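Local coordinates for putative ABC transporter amino acid-binding protein (Sinorhizobium meliloti, PDB 2Q89) that probably serves as the ectoine-binding component of an ABC importer, and here encloses a molecule of hydroxyectoine between its two lobes, at residues I17-E22 / A56-Y61; K114-I119 / E196-Y201; L80-E85 / E251-A256; R72-T77 / A206-D211. All coordinates share one frame; numbering follows the deposited sequence.

In the fold
Contact 1 closes first along the chain, bringing 17-22 and 56-61 together as neighbouring parallel strands and the loops that follow them into the ligand cleft. Contacts 4 and 3 then open in turn at 72-77 and 80-85, before the chain passes through the second lobe. There contact 2, between 114-119 and 196-201, opens and closes within the spans of both. Contact 4 closes at 206-211, where the returning chain rejoins the sheet of contact 1, and contact 3 closes last at the C-terminal helix 250-254; contacts 3 and 4 therefore cross. Contacts 1 and 4 meet where strands 14-19 and 75-76 lie side by side, and share a cadmium ion; Tyr-201 packs against Phe-81 between contacts 2 and 3.

Contact 1 (I17-E22 / A56-Y61); sequences IAIANE and ASISEY. With CD (cadmium ion), chain E; 6CS ((4S,5S)-5-hydroxy-2-methyl-1,4,5,6-tetrahydropyrimidine-4-carboxylic acid), chain F.
The ring of Tyr-61 is held between Ala-20 and the ligand: Ala-20 CB sits 3.5 Å from the ring plane toward its rim, a CH-pi contact, and CB of the bound hydroxyectoine lies over the centre of the opposite face. At the ring edge Tyr-61 OH donates to Glu-22 OE1 at 2.7 Å, meeting the carboxylate from above its plane (75° out of it). Glu-22 reaches this place because CG is anti to the backbone N (chi1 180°) and the chain stays extended. Ligand NAG donates to Glu-22 OE2 at 2.8 Å and more weakly to OE1, and Ser-176 OG also bonds to OE2. A leucine in place of Tyr-61 would probably lose the flat surface against the ligand and leave Glu-22 OE1 without its hydroxyl donor.

Behind the cleft, parallel strands 14-19 and 53-58 are joined by Ser-57 N to Ile-17 O and Ile-19 N to Ser-57 O, both 2.8 Å. Ile-19 CD1 lies 3.9 Å from Ile-58 CG1, while Ser-57 OG binds a cadmium ion. With both oxygens on NAG, the Glu-22 charge is well placed to balance the ligand's amidinium group, which is probably cationic, while the tyrosine hydroxyl would help to steady the carboxylate.

Contact 2 (K114-I119 / E196-Y201); sequences KSYKDI and EGAPVY
Glu-196 N donates to Lys-114 O at 3.0 Å (N-H...O angle 152°), the one direct hydrogen bond between 114-119 and 196-201. A second link runs through water: one molecule donates to Glu-196 O at 2.6 Å and accepts a weak bond from Tyr-116 N.

Carbon contacts flank these bonds. Ser-115 CB rests 3.2 Å from Glu-196 O, and Ala-198 CB touches Tyr-116 CE1 at 3.8 Å, approaching the ring at its edge and in its plane. The hydroxyl of that ring is bonded to Ser-171 OG, and Phe-103 meets the ring edge-to-face.

Within 114-119, a capping box starts helix 116-120. Ser-115 OG, placed between its own N and carbonyl carbon (chi1 68°), accepts from Asp-118 N at 3.3 Å. In return Asp-118 OD2 accepts from Ser-115 N above the carboxylate plane, and on its anti lone pair it takes Lys-114 N at 3.0 Å.

The loop before strand 201-202 is therefore attached to the start of this second-lobe helix mainly through main-chain hydrogen bonding, one bond direct and one by way of water. The capping bonds satisfy N-H groups at the helix start, and the aspartate charge would probably interact favourably with the positive end of the helix dipole.

Contact 3 (L80-E85 / E251-A256); sequences LFMKPE and EKLCAA. With CD (cadmium ion), chain B; 6CS ((4S,5S)-5-hydroxy-2-methyl-1,4,5,6-tetrahydropyrimidine-4-carboxylic acid), chain F.
Met-82 and Leu-253 carry the apolar part of this contact. The thioether sulfur of Met-82 lies 3.9 Å from Leu-253 CD1, and Met-82 CB stands 4.0 Å from Leu-253 CB. With CG anti to its carbonyl carbon (chi1 -64°) and the chain extended beyond, Met-82 also brings SD to 4.2 Å from Cys-254 SG. Beside them Pro-84 lies against the end of helix 250-254: its CG is 3.7 Å from Ala-255 O, and its CA makes a C-H...O contact with Cys-254 O.

The polar link is indirect. A single water donates to Met-82 O and to Leu-253 O, both at 3.1 Å, and so joins two carbonyls that could not bond to each other.

A covalent link lies alongside, the disulfide from Cys-254 to Cys-87 of helix 84-87. It ties the C-terminal helix to the helix that begins at Pro-84. Met-82 is in turn bonded through its backbone to Cys-202, itself in a disulfide with Cys-98.

The outer ends of the segments hold bound groups. Phe-81 N donates to OXT of the hydroxyectoine carboxylate at 2.9 Å (N-H...O angle 160°), and Arg-86 bonds to the ligand as well. Glu-251 OE1 binds a cadmium ion at 2.4 Å, with three waters.

No direct hydrogen bond crosses between 80-85 and 251-256. Sulfur and hydrocarbon packing, one bridging water and the adjacent disulfide hold the C-terminal helix against the segment whose backbone N-H at Phe-81 donates to the ligand carboxylate.

Contact 4 (R72-T77 / A206-D211); sequences RHDAIT and AFRKGD. With CD (cadmium ion), chain E.
Arg-208 reaches across to the carbonyl of His-73 with the far end of its side chain. From CB the chain runs on through CG and CD and bends at chi3 (-99°), which turns the guanidinium toward the loop before strand 75-76. NE then bonds to Leu-68 O of helix 64-69. Arg-208 NH1 forms a salt bridge with Asp-211 OD2 at 2.7 Å, folding the arginine back on its own segment. Arg-208 NH2 meets His-73 O at 2.7 Å near the guanidinium plane, but the N-H...O angle of 128° makes this bond weak. Over one face sits a water that also links Asp-74 O, Arg-208 N and Asp-211 OD2. Asp-74 OD1 is 4.2 Å from Arg-208 NH2, too far for a salt bridge, and the Asp-74 carboxylate is taken up by Arg-16 N and Lys-5. A methionine in place of Arg-208 would probably leave Asp-211 OD2 without its salt-bridge partner and the carbonyls of His-73 and Leu-68 without this donor.

Along the strands, Ile-76 and Ala-206 form an antiparallel hydrogen-bonded pair: Ile-76 N to Ala-206 O is 2.9 Å and Ala-206 N to Ile-76 O 3.0 Å. Ile-76 CB touches Ala-206 CB at 3.9 Å, and Ala-75 CB meets Phe-207 CE2 at 3.6 Å. His-73 NE2 joins Ser-57 OG in binding a cadmium ion.

The bridge extends the parallel strands 53-58, 14-19 and 75-76 with the returning strand 206-207, which pairs in turn with 91-92. This strand order, with a chain returning from the second lobe, is characteristic of the first lobe of type II periplasmic binding proteins.

Contact 1 (I17-E22 / A56-Y61)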
# COMPACT_ATOMS: atom_id res chain seq x y z
N ILE A 17 2.97 12.67 6.64
CA ILE A 17 2.67 11.30 6.21
C ILE A 17 3.17 11.04 4.79
O ILE A 17 3.18 11.94 3.94
CB ILE A 17 1.15 10.97 6.37
CG1 ILE A 17 0.27 11.86 5.47
CG2 ILE A 17 0.73 11.08 7.85
CD1 ILE A 17 -1.21 11.42 5.38
N ALA A 18 3.61 9.81 4.55
CA ALA A 18 4.11 9.40 3.24
C ALA A 18 3.07 8.56 2.51
O ALA A 18 2.52 7.61 3.08
CB ALA A 18 5.42 8.65 3.37
N ILE A 19 2.80 8.94 1.26
CA ILE A 19 1.82 8.29 0.40
C ILE A 19 2.41 8.12 -1.01
O ILE A 19 3.45 8.71 -1.32
CB ILE A 19 0.51 9.13 0.33
CG1 ILE A 19 0.75 10.49 -0.33
CG2 ILE A 19 -0.10 9.31 1.74
CD1 ILE A 19 -0.49 11.12 -0.93
N ALA A 20 1.77 7.32 -1.85
CA ALA A 20 2.24 7.09 -3.22
C ALA A 20 1.25 7.51 -4.32
O ALA A 20 1.60 7.50 -5.51
CB ALA A 20 2.61 5.63 -3.41
N ASN A 21 0.03 7.89 -3.93
CA ASN A 21 -1.08 8.17 -4.86
C ASN A 21 -1.52 6.95 -5.69
O ASN A 21 -1.31 6.90 -6.90
CB ASN A 21 -0.79 9.38 -5.78
CG ASN A 21 -2.03 9.85 -6.55
OD1 ASN A 21 -3.17 9.53 -6.20
ND2 ASN A 21 -1.81 10.62 -7.62
N GLU A 22 -2.14 5.99 -5.01
CA GLU A 22 -2.63 4.76 -5.64
C GLU A 22 -4.02 4.43 -5.08
O GLU A 22 -4.13 3.76 -4.06
CB GLU A 22 -1.65 3.61 -5.38
CG GLU A 22 -2.05 2.26 -5.98
CD GLU A 22 -1.20 1.12 -5.46
OE1 GLU A 22 0.05 1.22 -5.52
OE2 GLU A 22 -1.78 0.11 -5.01
N ALA A 56 0.99 15.60 3.56
CA ALA A 56 1.36 14.39 2.83
C ALA A 56 2.50 14.59 1.82
O ALA A 56 2.60 15.63 1.19
CB ALA A 56 0.13 13.81 2.13
N SER A 57 3.35 13.57 1.69
CA SER A 57 4.37 13.55 0.65
C SER A 57 4.15 12.36 -0.28
O SER A 57 3.89 11.24 0.17
CB SER A 57 5.78 13.47 1.24
OG SER A 57 6.16 14.71 1.79
N ILE A 58 4.25 12.62 -1.58
CA ILE A 58 4.21 11.55 -2.57
C ILE A 58 5.62 11.09 -2.87
O ILE A 58 6.51 11.90 -3.13
CB ILE A 58 3.50 11.99 -3.88
CG1 ILE A 58 2.06 12.43 -3.61
CG2 ILE A 58 3.54 10.86 -4.92
CD1 ILE A 58 1.40 13.15 -4.78
N SER A 59 5.81 9.78 -2.82
CA SER A 59 7.04 9.14 -3.27
C SER A 59 6.69 7.73 -3.71
O SER A 59 5.56 7.27 -3.52
CB SER A 59 8.07 9.10 -2.14
OG SER A 59 7.65 8.22 -1.11
N GLU A 60 7.67 7.04 -4.29
CA GLU A 60 7.49 5.65 -4.64
C GLU A 60 7.71 4.79 -3.41
O GLU A 60 8.33 5.24 -2.44
CB GLU A 60 8.40 5.27 -5.81
CG GLU A 60 7.89 5.85 -7.11
CD GLU A 60 8.94 5.92 -8.19
OE1 GLU A 60 9.52 7.01 -8.38
OE2 GLU A 60 9.20 4.88 -8.84
N TYR A 61 7.17 3.57 -3.44
CA TYR A 61 7.11 2.71 -2.26
C TYR A 61 8.47 2.39 -1.64
O TYR A 61 8.57 2.24 -0.43
CB TYR A 61 6.33 1.42 -2.57
CG TYR A 61 4.85 1.66 -2.74
CD1 TYR A 61 4.00 1.74 -1.63
CD2 TYR A 61 4.29 1.81 -4.01
CE1 TYR A 61 2.64 1.97 -1.78
CE2 TYR A 61 2.92 2.03 -4.16
CZ TYR A 61 2.11 2.11 -3.04
OH TYR A 61 0.76 2.33 -3.19
CD CD E . 8.73 15.37 2.48
O 6CS F . 4.67 -2.63 -1.39
C 6CS F . 3.52 -2.45 -0.97
OXT 6CS F . 3.21 -2.35 0.24
CA 6CS F . 2.37 -2.35 -2.01
N 6CS F . 1.19 -1.69 -1.43
CAI 6CS F . 0.28 -0.97 -2.23
CAA 6CS F . -0.92 -0.30 -1.59
NAG 6CS F . 0.47 -0.83 -3.61
CG2 6CS F . 1.62 -1.47 -4.28
CB 6CS F . 2.81 -1.65 -3.32
OG1 6CS F . 3.74 -2.46 -4.02
O HOH W 1 7.45 16.69 4.10

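Contact 2 (K114-I119 / E196-Y201)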
# COMPACT_ATOMS: atom_id res chain seq x y z
N LYS A 114 -1.01 -16.25 -15.00
CA LYS A 114 -1.95 -16.41 -13.89
C LYS A 114 -1.25 -16.39 -12.53
O LYS A 114 -1.88 -16.18 -11.50
CB LYS A 114 -2.75 -17.71 -14.04
CG LYS A 114 -3.65 -17.75 -15.26
CD LYS A 114 -4.60 -18.92 -15.22
CE LYS A 114 -5.24 -19.12 -16.58
NZ LYS A 114 -6.00 -20.41 -16.66
N SER A 115 0.06 -16.63 -12.54
CA SER A 115 0.88 -16.56 -11.34
C SER A 115 2.16 -15.81 -11.66
O SER A 115 2.48 -15.59 -12.84
CB SER A 115 1.18 -17.97 -10.81
OG SER A 115 2.03 -18.68 -11.68
N TYR A 116 2.91 -15.43 -10.63
CA TYR A 116 4.21 -14.80 -10.84
C TYR A 116 5.21 -15.78 -11.44
O TYR A 116 6.13 -15.39 -12.16
CB TYR A 116 4.76 -14.20 -9.53
CG TYR A 116 4.03 -12.94 -9.08
CD1 TYR A 116 3.07 -13.00 -8.07
CD2 TYR A 116 4.33 -11.70 -9.64
CE1 TYR A 116 2.41 -11.85 -7.64
CE2 TYR A 116 3.68 -10.55 -9.21
CZ TYR A 116 2.72 -10.63 -8.21
OH TYR A 116 2.07 -9.49 -7.79
N LYS A 117 5.00 -17.07 -11.16
CA LYS A 117 5.81 -18.14 -11.73
C LYS A 117 5.68 -18.23 -13.25
O LYS A 117 6.67 -18.43 -13.94
CB LYS A 117 5.46 -19.49 -11.09
CG LYS A 117 6.48 -20.59 -11.39
CD LYS A 117 6.13 -21.88 -10.67
CE LYS A 117 5.13 -22.70 -11.46
NZ LYS A 117 5.76 -23.39 -12.64
N ASP A 118 4.46 -18.07 -13.76
CA ASP A 118 4.20 -18.02 -15.20
C ASP A 118 5.03 -16.96 -15.91
O ASP A 118 5.51 -17.18 -17.03
CB ASP A 118 2.72 -17.75 -15.47
CG ASP A 118 1.83 -18.91 -15.09
OD1 ASP A 118 2.33 -20.05 -15.07
OD2 ASP A 118 0.63 -18.78 -14.81
N ILE A 119 5.19 -15.80 -15.27
CA ILE A 119 6.05 -14.74 -15.78
C ILE A 119 7.50 -15.21 -15.82
O ILE A 119 8.19 -15.02 -16.83
CB ILE A 119 5.88 -13.44 -14.95
CG1 ILE A 119 4.42 -12.98 -14.95
CG2 ILE A 119 6.80 -12.33 -15.48
CD1 ILE A 119 4.03 -12.12 -13.77
N GLU A 196 -2.67 -16.08 -8.61
CA GLU A 196 -2.50 -17.41 -8.05
C GLU A 196 -1.13 -17.56 -7.39
O GLU A 196 -0.12 -17.15 -7.96
CB GLU A 196 -2.71 -18.49 -9.12
CG GLU A 196 -4.17 -18.64 -9.54
CD GLU A 196 -5.08 -19.02 -8.39
OE1 GLU A 196 -4.81 -20.05 -7.72
OE2 GLU A 196 -6.07 -18.30 -8.14
N GLY A 197 -1.12 -18.13 -6.19
CA GLY A 197 0.11 -18.36 -5.44
C GLY A 197 0.66 -17.16 -4.69
O GLY A 197 1.65 -17.27 -3.97
N ALA A 198 0.02 -16.00 -4.85
CA ALA A 198 0.46 -14.78 -4.17
C ALA A 198 -0.20 -14.65 -2.80
O ALA A 198 -1.38 -14.97 -2.64
CB ALA A 198 0.18 -13.55 -5.04
N PRO A 199 0.56 -14.18 -1.80
CA PRO A 199 0.01 -13.96 -0.46
C PRO A 199 -1.02 -12.84 -0.42
O PRO A 199 -1.08 -12.01 -1.33
CB PRO A 199 1.24 -13.54 0.36
CG PRO A 199 2.43 -13.94 -0.46
CD PRO A 199 1.99 -13.83 -1.89
N VAL A 200 -1.86 -12.85 0.61
CA VAL A 200 -2.74 -11.73 0.91
C VAL A 200 -2.07 -10.90 2.01
O VAL A 200 -1.56 -11.45 2.98
CB VAL A 200 -4.15 -12.19 1.34
CG1 VAL A 200 -5.05 -11.00 1.68
CG2 VAL A 200 -4.80 -13.03 0.24
N TYR A 201 -2.07 -9.58 1.83
CA TYR A 201 -1.36 -8.67 2.71
C TYR A 201 -2.29 -7.71 3.45
O TYR A 201 -3.38 -7.37 2.95
CB TYR A 201 -0.40 -7.81 1.89
CG TYR A 201 0.80 -8.53 1.28
CD1 TYR A 201 1.88 -8.91 2.07
CD2 TYR A 201 0.86 -8.78 -0.09
CE1 TYR A 201 2.99 -9.54 1.51
CE2 TYR A 201 1.96 -9.41 -0.66
CZ TYR A 201 3.01 -9.79 0.15
OH TYR A 201 4.10 -10.42 -0.41
O HOH W 2 2.31 -16.31 -7.46

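Contact 3 (L80-E85 / E251-A256)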
# COMPACT_ATOMS: atom_id res chain seq x y z
N LEU A 80 1.36 0.35 2.82
CA LEU A 80 2.65 -0.33 2.90
C LEU A 80 2.52 -1.64 3.69
O LEU A 80 2.57 -1.65 4.93
CB LEU A 80 3.74 0.58 3.50
CG LEU A 80 5.18 0.08 3.36
CD1 LEU A 80 5.72 0.28 1.95
CD2 LEU A 80 6.09 0.76 4.37
N PHE A 81 2.34 -2.73 2.95
CA PHE A 81 2.02 -4.02 3.54
C PHE A 81 3.08 -4.53 4.51
O PHE A 81 4.28 -4.35 4.28
CB PHE A 81 1.77 -5.06 2.45
CG PHE A 81 0.57 -4.75 1.59
CD1 PHE A 81 -0.63 -4.32 2.16
CD2 PHE A 81 0.62 -4.93 0.21
CE1 PHE A 81 -1.75 -4.05 1.37
CE2 PHE A 81 -0.49 -4.65 -0.60
CZ PHE A 81 -1.67 -4.22 -0.01
N MET A 82 2.62 -5.16 5.59
CA MET A 82 3.50 -5.71 6.62
C MET A 82 4.22 -6.95 6.11
O MET A 82 3.59 -7.91 5.64
CB MET A 82 2.72 -6.06 7.89
CG MET A 82 2.10 -4.87 8.60
SD MET A 82 1.50 -5.32 10.23
CE MET A 82 0.13 -4.17 10.42
N LYS A 83 5.54 -6.91 6.21
CA LYS A 83 6.41 -8.02 5.84
C LYS A 83 7.48 -8.12 6.92
O LYS A 83 7.90 -7.09 7.45
CB LYS A 83 7.09 -7.74 4.50
CG LYS A 83 6.20 -7.87 3.28
CD LYS A 83 6.75 -7.03 2.11
CE LYS A 83 8.01 -7.64 1.52
NZ LYS A 83 8.60 -6.77 0.45
N PRO A 84 7.93 -9.34 7.24
CA PRO A 84 8.96 -9.53 8.26
C PRO A 84 10.07 -8.49 8.19
O PRO A 84 10.35 -7.82 9.18
CB PRO A 84 9.51 -10.92 7.93
CG PRO A 84 8.38 -11.64 7.30
CD PRO A 84 7.51 -10.61 6.63
N GLU A 85 10.67 -8.34 7.01
CA GLU A 85 11.81 -7.45 6.79
C GLU A 85 11.47 -5.96 6.94
O GLU A 85 12.32 -5.17 7.35
CB GLU A 85 12.46 -7.72 5.42
CG GLU A 85 11.48 -8.02 4.29
CD GLU A 85 11.15 -9.50 4.16
OE1 GLU A 85 9.95 -9.85 4.18
OE2 GLU A 85 12.09 -10.32 4.03
N GLU A 251 1.71 -9.01 14.70
CA GLU A 251 2.68 -10.08 14.94
C GLU A 251 2.52 -11.28 13.98
O GLU A 251 3.52 -11.85 13.55
CB GLU A 251 2.67 -10.56 16.39
CG GLU A 251 3.92 -11.34 16.76
CD GLU A 251 3.80 -12.12 18.05
OE1 GLU A 251 4.73 -12.02 18.87
OE2 GLU A 251 2.79 -12.84 18.25
N LYS A 252 1.28 -11.63 13.66
CA LYS A 252 1.01 -12.70 12.69
C LYS A 252 1.56 -12.36 11.31
O LYS A 252 2.18 -13.20 10.65
CB LYS A 252 -0.48 -12.99 12.59
CG LYS A 252 -1.07 -13.74 13.78
CD LYS A 252 -2.57 -13.93 13.59
CE LYS A 252 -3.20 -14.69 14.74
NZ LYS A 252 -4.62 -15.03 14.44
N LEU A 253 1.34 -11.12 10.88
CA LEU A 253 1.77 -10.66 9.55
C LEU A 253 3.27 -10.42 9.49
O LEU A 253 3.88 -10.55 8.43
CB LEU A 253 1.01 -9.39 9.16
CG LEU A 253 -0.52 -9.47 9.12
CD1 LEU A 253 -1.11 -8.08 9.18
CD2 LEU A 253 -1.03 -10.23 7.90
N CYS A 254 3.86 -10.10 10.64
CA CYS A 254 5.30 -9.84 10.76
C CYS A 254 6.10 -11.13 10.97
O CYS A 254 7.34 -11.11 10.92
CB CYS A 254 5.55 -8.87 11.91
SG CYS A 254 5.02 -7.18 11.57
N ALA A 255 5.40 -12.23 11.22
CA ALA A 255 6.03 -13.53 11.48
C ALA A 255 6.65 -14.10 10.22
O ALA A 255 6.10 -13.95 9.12
CB ALA A 255 5.01 -14.50 12.06
N ALA A 256 7.79 -14.76 10.38
CA ALA A 256 8.48 -15.41 9.27
C ALA A 256 7.77 -16.70 8.86
O ALA A 256 8.13 -17.80 9.28
CB ALA A 256 9.94 -15.69 9.64
CD CD B . 3.58 -12.18 20.96
O 6CS F . 4.67 -2.63 -1.39
C 6CS F . 3.52 -2.45 -0.97
OXT 6CS F . 3.21 -2.35 0.24
CA 6CS F . 2.37 -2.35 -2.01
N 6CS F . 1.19 -1.69 -1.43
CAI 6CS F . 0.28 -0.97 -2.23
CAA 6CS F . -0.92 -0.30 -1.59
NAG 6CS F . 0.47 -0.83 -3.61
CG2 6CS F . 1.62 -1.47 -4.28
CB 6CS F . 2.81 -1.65 -3.32
OG1 6CS F . 3.74 -2.46 -4.02
O HOH W 3 3.25 -10.94 5.39
O HOH W 4 2.78 -14.09 20.96
O HOH W 5 1.99 -10.25 21.24
O HOH W 6 4.57 -10.07 20.66

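Contact 4 (R72-T77 / A206-D211)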
# COMPACT_ATOMS: atom_id res chain seq x y z
N ARG A 72 12.31 12.23 7.83
CA ARG A 72 11.68 13.19 6.92
C ARG A 72 10.16 13.25 7.09
O ARG A 72 9.54 14.28 6.83
CB ARG A 72 12.05 12.88 5.47
CG ARG A 72 13.49 13.24 5.12
CD ARG A 72 13.84 13.08 3.65
NE ARG A 72 14.23 11.71 3.33
CZ ARG A 72 15.49 11.28 3.29
NH1 ARG A 72 16.50 12.11 3.55
NH2 ARG A 72 15.75 10.02 2.98
N HIS A 73 9.57 12.14 7.52
CA HIS A 73 8.14 12.04 7.75
C HIS A 73 7.87 11.35 9.09
O HIS A 73 8.74 10.66 9.62
CB HIS A 73 7.46 11.27 6.61
CG HIS A 73 7.91 11.71 5.24
ND1 HIS A 73 8.44 10.84 4.31
CD2 HIS A 73 7.93 12.93 4.66
CE1 HIS A 73 8.75 11.50 3.22
NE2 HIS A 73 8.45 12.77 3.40
N ASP A 74 6.67 11.56 9.63
CA ASP A 74 6.30 11.06 10.95
C ASP A 74 5.69 9.65 10.92
O ASP A 74 5.73 8.93 11.92
CB ASP A 74 5.32 12.02 11.64
CG ASP A 74 5.89 13.42 11.77
OD1 ASP A 74 7.02 13.57 12.28
OD2 ASP A 74 5.27 14.44 11.39
N ALA A 75 5.13 9.29 9.77
CA ALA A 75 4.51 7.98 9.57
C ALA A 75 4.34 7.67 8.09
O ALA A 75 4.23 8.59 7.27
CB ALA A 75 3.16 7.90 10.29
N ILE A 76 4.31 6.38 7.75
CA ILE A 76 3.93 5.92 6.42
C ILE A 76 2.49 5.43 6.47
O ILE A 76 2.17 4.51 7.23
CB ILE A 76 4.86 4.79 5.92
CG1 ILE A 76 6.32 5.23 5.93
CG2 ILE A 76 4.43 4.31 4.51
CD1 ILE A 76 7.30 4.07 5.85
N THR A 77 1.62 6.06 5.69
CA THR A 77 0.20 5.70 5.63
C THR A 77 -0.19 5.60 4.16
O THR A 77 -0.73 6.54 3.60
CB THR A 77 -0.68 6.74 6.37
OG1 THR A 77 -0.47 8.04 5.80
CG2 THR A 77 -0.22 6.92 7.81
N ALA A 206 3.08 2.99 9.61
CA ALA A 206 4.43 2.64 10.01
C ALA A 206 5.12 3.83 10.67
O ALA A 206 5.08 4.95 10.15
CB ALA A 206 5.23 2.14 8.80
N PHE A 207 5.75 3.59 11.82
CA PHE A 207 6.45 4.64 12.55
C PHE A 207 7.92 4.28 12.74
O PHE A 207 8.31 3.13 12.55
CB PHE A 207 5.78 4.88 13.91
CG PHE A 207 4.31 5.22 13.82
CD1 PHE A 207 3.35 4.21 13.74
CD2 PHE A 207 3.88 6.54 13.81
CE1 PHE A 207 2.00 4.52 13.65
CE2 PHE A 207 2.54 6.86 13.72
CZ PHE A 207 1.59 5.84 13.64
N ARG A 208 8.74 5.27 13.10
CA ARG A 208 10.12 5.00 13.51
C ARG A 208 10.14 4.16 14.78
O ARG A 208 9.28 4.33 15.65
CB ARG A 208 10.88 6.30 13.76
CG ARG A 208 11.75 6.75 12.61
CD ARG A 208 12.35 8.14 12.78
NE ARG A 208 11.58 9.14 12.04
CZ ARG A 208 10.95 10.18 12.57
NH1 ARG A 208 10.97 10.39 13.88
NH2 ARG A 208 10.30 11.02 11.79
N LYS A 209 11.12 3.26 14.88
CA LYS A 209 11.31 2.45 16.08
C LYS A 209 11.29 3.30 17.35
O LYS A 209 10.63 2.95 18.34
CB LYS A 209 12.61 1.65 15.99
CG LYS A 209 12.60 0.53 14.96
CD LYS A 209 11.75 -0.65 15.43
CE LYS A 209 11.77 -1.77 14.40
NZ LYS A 209 10.69 -2.77 14.65
N GLY A 210 12.00 4.43 17.31
CA GLY A 210 12.05 5.35 18.45
C GLY A 210 10.77 6.12 18.69
O GLY A 210 10.66 6.87 19.67
N ASP A 211 9.79 5.96 17.81
CA ASP A 211 8.48 6.60 17.97
C ASP A 211 7.38 5.59 18.32
O ASP A 211 6.23 5.76 17.94
CB ASP A 211 8.11 7.40 16.72
CG ASP A 211 8.85 8.74 16.65
OD1 ASP A 211 9.11 9.34 17.71
OD2 ASP A 211 9.18 9.27 15.58
CD CD E . 8.73 15.37 2.48
O HOH W 7 7.76 8.16 13.47
O HOH W 1 7.45 16.69 4.10